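Local coordinates for protein transcriptional regulator PA3341 (Pseudomonas aeruginosa, PDB 2FBH) that probably binds DNA as a dimeric transcription factor of the MarR family, with zinc ions bound in the crystal, at residues A24-R29 and A114-D119. Sequence-based numbering, arbitrary orientation. Where two conformers were deposited one is given.
Sequences AELDRR and ASVRND. With SO4 (sulfate ion), chain E.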
ATOM      1  N   ALA A  24       4.361   4.680  -6.430  1.00 11.85           N
ATOM      2  CA  ALA A  24       5.186   5.933  -6.418  1.00 13.45           C
ATOM      3  C   ALA A  24       5.520   6.294  -7.835  1.00 12.94           C
ATOM      4  O   ALA A  24       5.516   7.476  -8.221  1.00 11.97           O
ATOM      5  CB  ALA A  24       6.442   5.769  -5.632  1.00 12.76           C
ATOM      6  N   GLU A  25       5.890   5.274  -8.609  1.00 10.81           N
ATOM      7  CA  GLU A  25       6.285   5.529 -10.003  1.00 10.53           C
ATOM      8  C   GLU A  25       5.079   6.031 -10.843  1.00 10.92           C
ATOM      9  O   GLU A  25       5.180   6.958 -11.633  1.00 11.37           O
ATOM     10  CB  GLU A  25       6.884   4.252 -10.659  1.00  9.74           C
ATOM     11  CG  GLU A  25       7.302   4.499 -12.132  1.00 12.48           C
ATOM     12  CD  GLU A  25       8.474   5.549 -12.303  1.00 12.05           C
ATOM     13  OE1 GLU A  25       9.232   5.849 -11.333  1.00 13.88           O
ATOM     14  OE2 GLU A  25       8.608   6.058 -13.463  1.00 13.27           O
ATOM     15  N   LEU A  26       3.931   5.397 -10.646  1.00 10.29           N
ATOM     16  CA  LEU A  26       2.727   5.869 -11.346  1.00 12.46           C
ATOM     17  C   LEU A  26       2.401   7.296 -10.871  1.00 12.31           C
ATOM     18  O   LEU A  26       2.052   8.159 -11.706  1.00 12.25           O
ATOM     19  CB  LEU A  26       1.556   4.899 -11.007  1.00 13.97           C
ATOM     20  CG  LEU A  26       0.313   5.030 -11.860  1.00 19.59           C
ATOM     21  CD1 LEU A  26       0.502   5.380 -13.411  1.00 19.37           C
ATOM     22  CD2 LEU A  26      -0.295   3.655 -11.692  1.00 26.79           C
ATOM     23  N   ASP A  27       2.476   7.562  -9.569  1.00 10.76           N
ATOM     24  CA  ASP A  27       2.173   8.922  -9.060  1.00 13.30           C
ATOM     25  C   ASP A  27       3.141   9.922  -9.686  1.00 13.38           C
ATOM     26  O   ASP A  27       2.709  10.986 -10.084  1.00 12.69           O
ATOM     27  CB  ASP A  27       2.322   8.972  -7.530  1.00 12.22           C
ATOM     28  CG  ASP A  27       1.821  10.305  -6.935  1.00 16.77           C
ATOM     29  OD1 ASP A  27       0.636  10.646  -7.136  1.00 18.55           O
ATOM     30  OD2 ASP A  27       2.651  10.977  -6.335  1.00 16.62           O
ATOM     31  N   ARG A  28       4.421   9.555  -9.814  1.00 10.86           N
ATOM     32  CA  ARG A  28       5.407  10.401 -10.545  1.00 10.94           C
ATOM     33  C   ARG A  28       5.015  10.658 -12.003  1.00  9.85           C
ATOM     34  O   ARG A  28       5.012  11.810 -12.461  1.00 11.97           O
ATOM     35  CB  ARG A  28       6.765   9.704 -10.499  1.00  9.80           C
ATOM     36  CG  ARG A  28       7.801  10.243 -11.516  1.00 10.44           C
ATOM     37  CD  ARG A  28       9.173   9.493 -11.441  1.00 12.97           C
ATOM     38  NE  ARG A  28      10.078   9.966 -12.464  1.00 10.97           N
ATOM     39  CZ  ARG A  28      10.943  10.994 -12.272  1.00 14.88           C
ATOM     40  NH1 ARG A  28      11.786  11.395 -13.222  1.00 15.69           N
ATOM     41  NH2 ARG A  28      10.960  11.614 -11.146  1.00 16.33           N
ATOM     42  N   ARG A  29       4.645   9.603 -12.737  1.00 10.34           N
ATOM     43  CA  ARG A  29       4.290   9.807 -14.148  1.00 11.34           C
ATOM     44  C   ARG A  29       2.990  10.538 -14.360  1.00 12.15           C
ATOM     45  O   ARG A  29       2.818  11.142 -15.435  1.00 12.59           O
ATOM     46  CB  ARG A  29       4.397   8.509 -14.974  1.00 11.14           C
ATOM     47  CG  ARG A  29       5.822   7.863 -14.812  1.00 11.49           C
ATOM     48  CD  ARG A  29       6.009   6.905 -15.999  1.00 17.13           C
ATOM     49  NE  ARG A  29       7.070   5.985 -15.629  1.00 14.32           N
ATOM     50  CZ  ARG A  29       7.408   4.985 -16.412  1.00 14.24           C
ATOM     51  NH1 ARG A  29       6.700   4.826 -17.537  1.00 14.15           N
ATOM     52  NH2 ARG A  29       8.378   4.141 -16.017  1.00 14.13           N
ATOM     53  N   ALA A 114      -0.280   1.936 -18.428  1.00 11.64           N
ATOM     54  CA  ALA A 114       0.281   0.916 -19.329  1.00 12.20           C
ATOM     55  C   ALA A 114       1.782   1.069 -19.502  1.00 12.38           C
ATOM     56  O   ALA A 114       2.501   0.059 -19.500  1.00 11.23           O
ATOM     57  CB  ALA A 114      -0.410   0.952 -20.611  1.00 13.36           C
ATOM     58  N   SER A 115       2.267   2.298 -19.609  0.50 10.62           N
ATOM     59  CA  SER A 115       3.710   2.512 -19.719  0.50 10.73           C
ATOM     60  C   SER A 115       4.461   1.988 -18.460  0.50 11.30           C
ATOM     61  O   SER A 115       5.491   1.316 -18.540  0.50 10.13           O
ATOM     62  CB  SER A 115       4.001   3.995 -19.943  0.50 10.64           C
ATOM     63  OG  SER A 115       5.329   4.087 -20.356  0.50  9.26           O
ATOM     64  N   VAL A 116       3.951   2.329 -17.286  1.00 10.66           N
ATOM     65  CA  VAL A 116       4.625   1.892 -16.042  1.00 11.24           C
ATOM     66  C   VAL A 116       4.608   0.343 -16.025  1.00 11.51           C
ATOM     67  O   VAL A 116       5.596  -0.281 -15.675  1.00 12.39           O
ATOM     68  CB  VAL A 116       3.924   2.478 -14.810  1.00 11.25           C
ATOM     69  CG1 VAL A 116       4.546   1.898 -13.542  1.00 13.15           C
ATOM     70  CG2 VAL A 116       4.106   4.075 -14.825  1.00 11.99           C
ATOM     71  N   ARG A 117       3.466  -0.245 -16.387  1.00 12.19           N
ATOM     72  CA  ARG A 117       3.316  -1.754 -16.363  1.00 14.68           C
ATOM     73  C   ARG A 117       4.317  -2.370 -17.311  1.00 15.07           C
ATOM     74  O   ARG A 117       5.091  -3.253 -16.901  1.00 15.94           O
ATOM     75  CB  ARG A 117       1.839  -2.123 -16.728  1.00 13.43           C
ATOM     76  CG  ARG A 117       1.530  -3.602 -16.524  1.00 17.05           C
ATOM     77  CD  ARG A 117       0.083  -3.938 -17.015  1.00 20.78           C
ATOM     78  NE  ARG A 117      -0.799  -2.884 -16.684  1.00 24.06           N
ATOM     79  CZ  ARG A 117      -1.457  -2.040 -17.487  1.00 23.01           C
ATOM     80  NH1 ARG A 117      -1.487  -2.085 -18.813  1.00 25.33           N
ATOM     81  NH2 ARG A 117      -2.154  -1.132 -16.910  1.00 20.57           N
ATOM     82  N   ASN A 118       4.388  -1.854 -18.532  1.00 13.67           N
ATOM     83  CA  ASN A 118       5.440  -2.294 -19.481  1.00 17.93           C
ATOM     84  C   ASN A 118       6.849  -2.219 -18.875  1.00 16.45           C
ATOM     85  O   ASN A 118       7.675  -3.159 -18.952  1.00 16.14           O
ATOM     86  CB  ASN A 118       5.380  -1.371 -20.696  1.00 19.15           C
ATOM     87  CG  ASN A 118       6.234  -1.837 -21.792  1.00 29.37           C
ATOM     88  OD1 ASN A 118       5.913  -2.853 -22.427  1.00 36.07           O
ATOM     89  ND2 ASN A 118       7.358  -1.124 -22.035  1.00 34.16           N
ATOM     90  N   ASP A 119       7.195  -1.072 -18.305  1.00 13.42           N
ATOM     91  CA  ASP A 119       8.531  -0.922 -17.848  1.00 12.07           C
ATOM     92  C   ASP A 119       8.851  -1.772 -16.594  1.00 13.16           C
ATOM     93  O   ASP A 119       9.952  -2.337 -16.480  1.00 14.24           O
ATOM     94  CB  ASP A 119       8.757   0.553 -17.457  1.00 14.13           C
ATOM     95  CG  ASP A 119       8.749   1.491 -18.661  1.00 16.68           C
ATOM     96  OD1 ASP A 119       8.731   0.990 -19.830  1.00 15.89           O
ATOM     97  OD2 ASP A 119       8.696   2.736 -18.435  1.00 15.77           O
TER
HETATM   98  S   SO4 E 205      -1.825  -1.523 -13.047  1.00 21.32           S
HETATM   99  O1  SO4 E 205      -1.281  -2.733 -13.598  1.00 21.61           O
HETATM  100  O2  SO4 E 205      -0.940  -0.875 -12.072  1.00 23.14           O
HETATM  101  O3  SO4 E 205      -3.013  -1.953 -12.334  1.00 25.49           O
HETATM  102  O4  SO4 E 205      -2.149  -0.590 -14.179  1.00 21.82           O
HETATM  103  O   HOH W   1       5.529   6.840 -19.550  1.00 32.24           O
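Leu26 and Val116 are the nearest CA pair between helical segments 24-29 and 114-119, 6.4 Å apart. The two axes come within 10.0 Å and run in broadly opposite directions, with 138° between their N-to-C directions. Val116 is the apolar centre. Its CG2 meets Leu26 CD1, lies 3.6 Å from Arg29 CD and also sits over one face of the Arg29 guanidinium, offset toward the rim; CG1 of the same valine rests against Glu25 CG at 4.0 Å. Arg29 CG stands anti to its carbonyl carbon (chi1 -54°). From CG the chain runs extended to NE and carries the guanidinium toward Asp119. The group lies between two carboxylates, Glu25 of its own helix and Asp119 of the other. Arg29 NE donates a nearly straight bond (166°) to the anti lone pair of Glu25 OE2, one helical turn back, at 2.7 Å and in the guanidinium plane. Arg29 NH2 makes the salt bridge across the interface, 2.8 Å from Asp119 OD2, again on the anti lone pair; a weak bond from NH1 reaches the same oxygen, and the carboxylate plane is turned 47° from the guanidinium. The positive group between the two acids probably offsets the repulsion of like charges, Glu25 OE2 and Asp119 OD2 being 6.0 Å apart. Arg146 of the second subunit forms a further salt bridge with Asp119, linking this network to the dimer interface. As in MarR-family proteins generally, the N- and C-terminal helices probably build the dimerisation region. The contact thus joins the C-terminal end of helix 11-29 to helix 102-120, where Leu26 also packs on Ile112 and Ala113, while Leu143 of the second subunit's helix 126-144 packs against Glu25.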